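Local coordinates for Cas13d (uncultured Ruminococcus sp, PDB 6IV9), which binds a CRISPR RNA as the Cas13d effector and, with its two HEPN domains, governs crRNA maturation and the cleavage of target RNA, at residues 579-591 / 622-636. The protein carries 2 engineered substitutions. Residues are numbered along the deposited sequence; the frame is centred on the assembly and turned at random.
Sequences AKLTMFRDALTIL and ITNNVIESSRFVYLI. With nucleotides of chain B.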
loop_
_atom_site.group_PDB
_atom_site.type_symbol
_atom_site.label_atom_id
_atom_site.label_comp_id
_atom_site.label_asym_id
_atom_site.label_seq_id
_atom_site.Cartn_x
_atom_site.Cartn_y
_atom_site.Cartn_z
ATOM N N ALA A 579 16.346 20.286 -8.595
ATOM C CA ALA A 579 15.375 21.119 -7.857
ATOM C C ALA A 579 15.046 22.376 -8.663
ATOM O O ALA A 579 15.948 23.041 -9.137
ATOM C CB ALA A 579 15.874 21.444 -6.485
ATOM N N LYS A 580 13.761 22.648 -8.780
ATOM C CA LYS A 580 13.225 23.816 -9.498
ATOM C C LYS A 580 12.845 24.882 -8.483
ATOM O O LYS A 580 12.649 24.551 -7.328
ATOM C CB LYS A 580 11.963 23.377 -10.227
ATOM C CG LYS A 580 12.182 22.251 -11.211
ATOM C CD LYS A 580 12.694 22.761 -12.519
ATOM C CE LYS A 580 12.497 21.777 -13.646
ATOM N NZ LYS A 580 13.562 20.760 -13.645
ATOM N N LEU A 581 12.580 26.087 -8.966
ATOM C CA LEU A 581 12.215 27.196 -8.060
ATOM C C LEU A 581 10.959 26.823 -7.276
ATOM O O LEU A 581 10.885 27.157 -6.121
ATOM C CB LEU A 581 11.960 28.464 -8.869
ATOM C CG LEU A 581 11.403 29.616 -8.043
ATOM C CD1 LEU A 581 12.310 29.930 -6.878
ATOM C CD2 LEU A 581 11.204 30.848 -8.895
ATOM N N THR A 582 10.031 26.112 -7.898
ATOM C CA THR A 582 8.770 25.758 -7.214
ATOM C C THR A 582 9.085 24.908 -5.985
ATOM O O THR A 582 8.451 25.086 -4.981
ATOM C CB THR A 582 7.839 24.980 -8.145
ATOM O OG1 THR A 582 7.385 25.875 -9.146
ATOM C CG2 THR A 582 6.641 24.422 -7.419
ATOM N N MET A 583 10.017 23.986 -6.118
ATOM C CA MET A 583 10.391 23.109 -4.991
ATOM C C MET A 583 11.031 23.925 -3.868
ATOM O O MET A 583 10.747 23.657 -2.724
ATOM C CB MET A 583 11.336 22.020 -5.480
ATOM C CG MET A 583 10.653 21.112 -6.462
ATOM S SD MET A 583 11.791 20.013 -7.242
ATOM C CE MET A 583 10.649 19.181 -8.339
ATOM N N PHE A 584 11.876 24.884 -4.220
ATOM C CA PHE A 584 12.521 25.736 -3.194
ATOM C C PHE A 584 11.448 26.541 -2.475
ATOM O O PHE A 584 11.514 26.688 -1.288
ATOM C CB PHE A 584 13.622 26.595 -3.808
ATOM C CG PHE A 584 14.852 25.804 -4.149
ATOM C CD1 PHE A 584 15.615 25.232 -3.156
ATOM C CD2 PHE A 584 15.216 25.592 -5.458
ATOM C CE1 PHE A 584 16.725 24.478 -3.469
ATOM C CE2 PHE A 584 16.336 24.848 -5.768
ATOM C CZ PHE A 584 17.089 24.293 -4.773
ATOM N N ARG A 585 10.475 27.043 -3.219
ATOM C CA ARG A 585 9.385 27.784 -2.552
ATOM C C ARG A 585 8.637 26.826 -1.620
ATOM O O ARG A 585 8.330 27.227 -0.527
ATOM C CB ARG A 585 8.432 28.413 -3.565
ATOM C CG ARG A 585 7.184 28.979 -2.918
ATOM C CD ARG A 585 6.236 29.662 -3.872
ATOM N NE ARG A 585 6.760 30.910 -4.386
ATOM C CZ ARG A 585 6.667 32.073 -3.772
ATOM N NH1 ARG A 585 6.027 32.177 -2.628
ATOM N NH2 ARG A 585 7.226 33.135 -4.300
ATOM N N ASP A 586 8.390 25.596 -2.064
ATOM C CA ASP A 586 7.671 24.616 -1.218
ATOM C C ASP A 586 8.487 24.376 0.056
ATOM O O ASP A 586 7.914 24.398 1.109
ATOM C CB ASP A 586 7.445 23.300 -1.965
ATOM C CG ASP A 586 6.356 23.343 -3.018
ATOM O OD1 ASP A 586 5.532 24.250 -2.966
ATOM O OD2 ASP A 586 6.360 22.477 -3.874
ATOM N N ALA A 587 9.793 24.184 -0.076
ATOM C CA ALA A 587 10.650 23.914 1.098
ATOM C C ALA A 587 10.700 25.100 2.066
ATOM O O ALA A 587 10.491 24.899 3.236
ATOM C CB ALA A 587 12.025 23.515 0.647
ATOM N N LEU A 588 10.941 26.306 1.577
ATOM C CA LEU A 588 10.986 27.476 2.485
ATOM C C LEU A 588 9.624 27.684 3.152
ATOM O O LEU A 588 9.606 27.966 4.302
ATOM C CB LEU A 588 11.400 28.709 1.683
ATOM C CG LEU A 588 12.900 28.952 1.611
ATOM C CD1 LEU A 588 13.632 27.741 1.090
ATOM C CD2 LEU A 588 13.211 30.173 0.774
ATOM N N THR A 589 8.537 27.540 2.409
ATOM C CA THR A 589 7.168 27.729 2.944
ATOM C C THR A 589 6.848 26.703 4.036
ATOM O O THR A 589 6.273 27.075 5.022
ATOM C CB THR A 589 6.142 27.655 1.811
ATOM O OG1 THR A 589 6.497 28.595 0.808
ATOM C CG2 THR A 589 4.730 27.910 2.272
ATOM N N ILE A 590 7.216 25.443 3.846
ATOM C CA ILE A 590 6.915 24.425 4.886
ATOM C C ILE A 590 7.675 24.748 6.174
ATOM O O ILE A 590 7.171 24.435 7.216
ATOM C CB ILE A 590 7.082 22.975 4.382
ATOM C CG1 ILE A 590 6.073 22.041 5.043
ATOM C CG2 ILE A 590 8.495 22.455 4.523
ATOM C CD1 ILE A 590 5.986 20.695 4.404
ATOM N N LEU A 591 8.901 25.235 6.054
ATOM C CA LEU A 591 9.720 25.613 7.231
ATOM C C LEU A 591 9.101 26.825 7.930
ATOM O O LEU A 591 9.050 26.842 9.137
ATOM C CB LEU A 591 11.129 25.924 6.740
ATOM C CG LEU A 591 12.167 24.823 6.899
ATOM C CD1 LEU A 591 11.597 23.467 7.244
ATOM C CD2 LEU A 591 13.124 24.767 5.738
ATOM N N ILE A 622 19.105 22.881 1.860
ATOM C CA ILE A 622 17.631 22.770 1.689
ATOM C C ILE A 622 17.306 21.596 0.759
ATOM O O ILE A 622 16.367 20.883 1.019
ATOM C CB ILE A 622 17.048 24.096 1.169
ATOM C CG1 ILE A 622 17.247 25.225 2.176
ATOM C CG2 ILE A 622 15.588 23.955 0.803
ATOM C CD1 ILE A 622 16.356 25.112 3.368
ATOM N N THR A 623 18.068 21.447 -0.313
ATOM C CA THR A 623 17.810 20.336 -1.244
ATOM C C THR A 623 18.013 18.991 -0.545
ATOM O O THR A 623 17.138 18.163 -0.631
ATOM C CB THR A 623 18.786 20.414 -2.424
ATOM O OG1 THR A 623 18.543 21.619 -3.138
ATOM C CG2 THR A 623 18.673 19.225 -3.344
ATOM N N ASN A 624 19.139 18.808 0.132
ATOM C CA ASN A 624 19.444 17.523 0.801
ATOM C C ASN A 624 18.477 17.205 1.938
ATOM O O ASN A 624 18.130 16.063 2.077
ATOM C CB ASN A 624 20.829 17.519 1.429
ATOM C CG ASN A 624 21.935 17.581 0.409
ATOM O OD1 ASN A 624 21.671 17.650 -0.774
ATOM N ND2 ASN A 624 23.164 17.556 0.873
ATOM N N ASN A 625 18.110 18.197 2.740
ATOM C CA ASN A 625 17.307 17.932 3.955
ATOM C C ASN A 625 15.807 18.129 3.773
ATOM O O ASN A 625 15.082 17.656 4.616
ATOM C CB ASN A 625 17.835 18.762 5.111
ATOM C CG ASN A 625 19.231 18.318 5.447
ATOM O OD1 ASN A 625 19.407 17.284 6.059
ATOM N ND2 ASN A 625 20.211 19.047 4.967
ATOM N N VAL A 626 15.381 18.855 2.758
ATOM C CA VAL A 626 13.918 19.062 2.636
ATOM C C VAL A 626 13.405 18.496 1.314
ATOM O O VAL A 626 12.626 17.576 1.345
ATOM C CB VAL A 626 13.549 20.543 2.811
ATOM C CG1 VAL A 626 12.055 20.753 2.790
ATOM C CG2 VAL A 626 14.147 21.109 4.082
ATOM N N ILE A 627 13.900 19.030 0.209
ATOM C CA ILE A 627 13.406 18.636 -1.135
ATOM C C ILE A 627 13.633 17.144 -1.362
ATOM O O ILE A 627 12.758 16.526 -1.893
ATOM C CB ILE A 627 14.057 19.493 -2.235
ATOM C CG1 ILE A 627 13.679 20.969 -2.096
ATOM C CG2 ILE A 627 13.713 18.938 -3.600
ATOM C CD1 ILE A 627 14.437 21.897 -2.997
ATOM N N GLU A 628 14.755 16.600 -0.916
ATOM C CA GLU A 628 15.065 15.166 -1.159
ATOM C C GLU A 628 14.442 14.256 -0.094
ATOM O O GLU A 628 14.696 13.077 -0.133
ATOM C CB GLU A 628 16.563 14.942 -1.306
ATOM C CG GLU A 628 17.128 15.566 -2.559
ATOM C CD GLU A 628 18.577 15.215 -2.852
ATOM O OE1 GLU A 628 19.212 14.542 -2.028
ATOM O OE2 GLU A 628 19.070 15.635 -3.901
ATOM N N SER A 629 13.702 14.820 0.841
ATOM C CA SER A 629 13.070 13.970 1.868
ATOM C C SER A 629 11.780 13.376 1.311
ATOM O O SER A 629 10.918 14.115 0.933
ATOM C CB SER A 629 12.775 14.733 3.107
ATOM O OG SER A 629 11.852 14.032 3.897
ATOM N N SER A 630 11.637 12.063 1.396
ATOM C CA SER A 630 10.397 11.398 0.933
ATOM C C SER A 630 9.219 11.876 1.787
ATOM O O SER A 630 8.108 11.840 1.323
ATOM C CB SER A 630 10.537 9.915 0.921
ATOM O OG SER A 630 10.816 9.429 2.200
ATOM N N ARG A 631 9.480 12.216 3.042
ATOM C CA ARG A 631 8.415 12.718 3.940
ATOM C C ARG A 631 7.915 14.081 3.463
ATOM O O ARG A 631 6.735 14.307 3.511
ATOM C CB ARG A 631 8.924 12.690 5.376
ATOM C CG ARG A 631 9.023 11.259 5.859
ATOM C CD ARG A 631 9.840 10.975 7.069
ATOM N NE ARG A 631 9.976 9.543 7.172
ATOM C CZ ARG A 631 10.676 8.947 8.103
ATOM N NH1 ARG A 631 10.677 7.636 8.182
ATOM N NH2 ARG A 631 11.385 9.664 8.945
ATOM N N PHE A 632 8.832 14.951 3.065
ATOM C CA PHE A 632 8.464 16.272 2.513
ATOM C C PHE A 632 7.673 16.064 1.219
ATOM O O PHE A 632 6.661 16.666 1.041
ATOM C CB PHE A 632 9.728 17.069 2.204
ATOM C CG PHE A 632 9.505 18.303 1.375
ATOM C CD1 PHE A 632 8.917 19.421 1.929
ATOM C CD2 PHE A 632 9.884 18.354 0.048
ATOM C CE1 PHE A 632 8.711 20.556 1.174
ATOM C CE2 PHE A 632 9.677 19.494 -0.705
ATOM C CZ PHE A 632 9.094 20.589 -0.137
ATOM N N VAL A 633 8.136 15.152 0.373
ATOM C CA VAL A 633 7.443 14.912 -0.919
ATOM C C VAL A 633 6.017 14.423 -0.645
ATOM O O VAL A 633 5.117 14.857 -1.306
ATOM C CB VAL A 633 8.236 13.932 -1.792
ATOM C CG1 VAL A 633 7.428 13.481 -2.986
ATOM C CG2 VAL A 633 9.555 14.531 -2.221
ATOM N N TYR A 634 5.865 13.551 0.338
ATOM C CA TYR A 634 4.528 13.031 0.694
ATOM C C TYR A 634 3.628 14.196 1.121
ATOM O O TYR A 634 2.516 14.251 0.703
ATOM C CB TYR A 634 4.657 12.002 1.820
ATOM C CG TYR A 634 3.375 11.288 2.142
ATOM C CD1 TYR A 634 2.433 11.858 2.972
ATOM C CD2 TYR A 634 3.086 10.056 1.595
ATOM C CE1 TYR A 634 1.250 11.219 3.267
ATOM C CE2 TYR A 634 1.901 9.405 1.874
ATOM C CZ TYR A 634 0.974 9.991 2.709
ATOM O OH TYR A 634 -0.204 9.390 2.985
ATOM N N LEU A 635 4.149 15.101 1.939
ATOM C CA LEU A 635 3.351 16.246 2.431
ATOM C C LEU A 635 2.947 17.163 1.278
ATOM O O LEU A 635 1.849 17.601 1.259
ATOM C CB LEU A 635 4.171 16.995 3.480
ATOM C CG LEU A 635 4.292 16.283 4.819
ATOM C CD1 LEU A 635 5.412 16.870 5.653
ATOM C CD2 LEU A 635 2.985 16.354 5.571
ATOM N N ILE A 636 3.866 17.452 0.380
ATOM C CA ILE A 636 3.535 18.338 -0.763
ATOM C C ILE A 636 2.509 17.664 -1.669
ATOM O O ILE A 636 1.650 18.325 -2.148
ATOM C CB ILE A 636 4.801 18.739 -1.527
ATOM C CG1 ILE A 636 5.755 19.515 -0.626
ATOM C CG2 ILE A 636 4.431 19.527 -2.758
ATOM C CD1 ILE A 636 5.129 20.709 0.015
ATOM P P A B 40 17.665 5.184 12.427
ATOM O OP1 A B 40 18.789 4.505 13.113
ATOM O OP2 A B 40 17.903 6.232 11.389
ATOM O "O5'" A B 40 16.771 4.053 11.724
ATOM C "C5'" A B 40 16.847 3.818 10.293
ATOM C "C4'" A B 40 15.470 3.696 9.693
ATOM O "O4'" A B 40 14.922 5.008 9.438
ATOM C "C3'" A B 40 15.412 3.111 8.289
ATOM O "O3'" A B 40 15.657 1.728 8.169
ATOM C "C2'" A B 40 14.012 3.499 7.838
ATOM O "O2'" A B 40 12.976 2.589 8.170
ATOM C "C1'" A B 40 13.860 4.871 8.503
ATOM N N9 A B 40 13.868 6.012 7.583
ATOM C C8 A B 40 14.644 7.147 7.610
ATOM N N7 A B 40 14.350 8.010 6.664
ATOM C C5 A B 40 13.322 7.395 5.959
ATOM C C6 A B 40 12.553 7.802 4.853
ATOM N N6 A B 40 12.733 8.958 4.214
ATOM N N1 A B 40 11.586 6.963 4.413
ATOM C C2 A B 40 11.406 5.802 5.051
ATOM N N3 A B 40 12.062 5.308 6.100
ATOM C C4 A B 40 13.012 6.167 6.517
ATOM P P U B 39 12.390 7.538 11.556
ATOM O OP1 U B 39 13.052 8.738 11.096
ATOM O OP2 U B 39 11.904 6.588 10.516
ATOM O "O5'" U B 39 13.163 6.667 12.617
ATOM C "C5'" U B 39 13.974 7.297 13.623
ATOM C "C4'" U B 39 14.562 6.231 14.518
ATOM O "O4'" U B 39 13.500 5.397 15.064
ATOM C "C3'" U B 39 15.469 5.224 13.841
ATOM O "O3'" U B 39 16.718 5.816 13.561
ATOM C "C2'" U B 39 15.448 4.074 14.848
ATOM O "O2'" U B 39 16.146 4.227 16.067
ATOM C "C1'" U B 39 13.970 4.061 15.216
ATOM N N1 U B 39 13.158 3.193 14.354
ATOM C C2 U B 39 13.261 1.826 14.538
ATOM O O2 U B 39 14.022 1.324 15.348
ATOM N N3 U B 39 12.455 1.074 13.717
ATOM C C4 U B 39 11.572 1.538 12.760
ATOM O O4 U B 39 10.907 0.739 12.107
ATOM C C5 U B 39 11.526 2.962 12.633
ATOM C C6 U B 39 12.301 3.722 13.415
ATOM P P U B 38 6.985 5.537 9.389
ATOM O OP1 U B 38 5.725 6.038 8.946
ATOM O OP2 U B 38 8.074 5.275 8.484
ATOM O "O5'" U B 38 7.469 6.596 10.471
ATOM C "C5'" U B 38 8.744 6.492 10.983
ATOM C "C4'" U B 38 8.850 7.338 12.234
ATOM O "O4'" U B 38 7.838 6.903 13.171
ATOM C "C3'" U B 38 10.166 7.105 12.948
ATOM O "O3'" U B 38 11.112 8.034 12.410
ATOM C "C2'" U B 38 9.815 7.383 14.410
ATOM O "O2'" U B 38 9.755 8.764 14.690
ATOM C "C1'" U B 38 8.385 6.870 14.480
ATOM N N1 U B 38 8.282 5.508 15.009
ATOM C C2 U B 38 7.129 5.203 15.714
ATOM O O2 U B 38 6.236 6.022 15.902
ATOM N N3 U B 38 7.053 3.901 16.165
ATOM C C4 U B 38 7.991 2.888 15.965
ATOM O O4 U B 38 7.783 1.752 16.422
ATOM C C5 U B 38 9.130 3.279 15.173
ATOM C C6 U B 38 9.232 4.548 14.736
#
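Ile627, Ile590 and Ile622 bury the most surface where helix 581-591 packs across two successive helices, crossing segment 622-627 at 66° and segment 630-636 at 94°. Two knobs-into-holes are met: Ile622 sits among Phe584, Ala587, Leu588 and Leu591, and Ala587 among Ile622, Val626, Ile627 and Phe632, a hole spanning both helices, its CB 3.5 Å from Val626 CG1, tighter than usual van der Waals contact. Ile627 makes a CH-pi contact: CD1 stands 3.8 Å from the centroid of the Phe584 ring, over one face, while Thr623 OG1, bonded to Arg619 O, lies at the ring edge. At the other end, Ile590 CG2 meets the edge of Phe632, 3.9 Å from CE1, and Ile590 CD1 lies 4.1 Å from Leu635 CD1. Ser629 is the N-cap of helix 630-638; its OG accepts from Phe632 N and, weakly, Arg631 N. The far side faces the RNA: the extended Arg631 lays its guanidinium over the A40 base of chain B, and NH1 donates to OP2 (2.8 Å) and NH2 to OP1 (2.9 Å) of U39 of chain B. A leucine at Arg631 would probably leave that phosphate without its paired donors and the base without its flat cover. Beside it, A40 N6 of chain B donates to Ser630 OG at 2.8 Å, nearly straight at 168°.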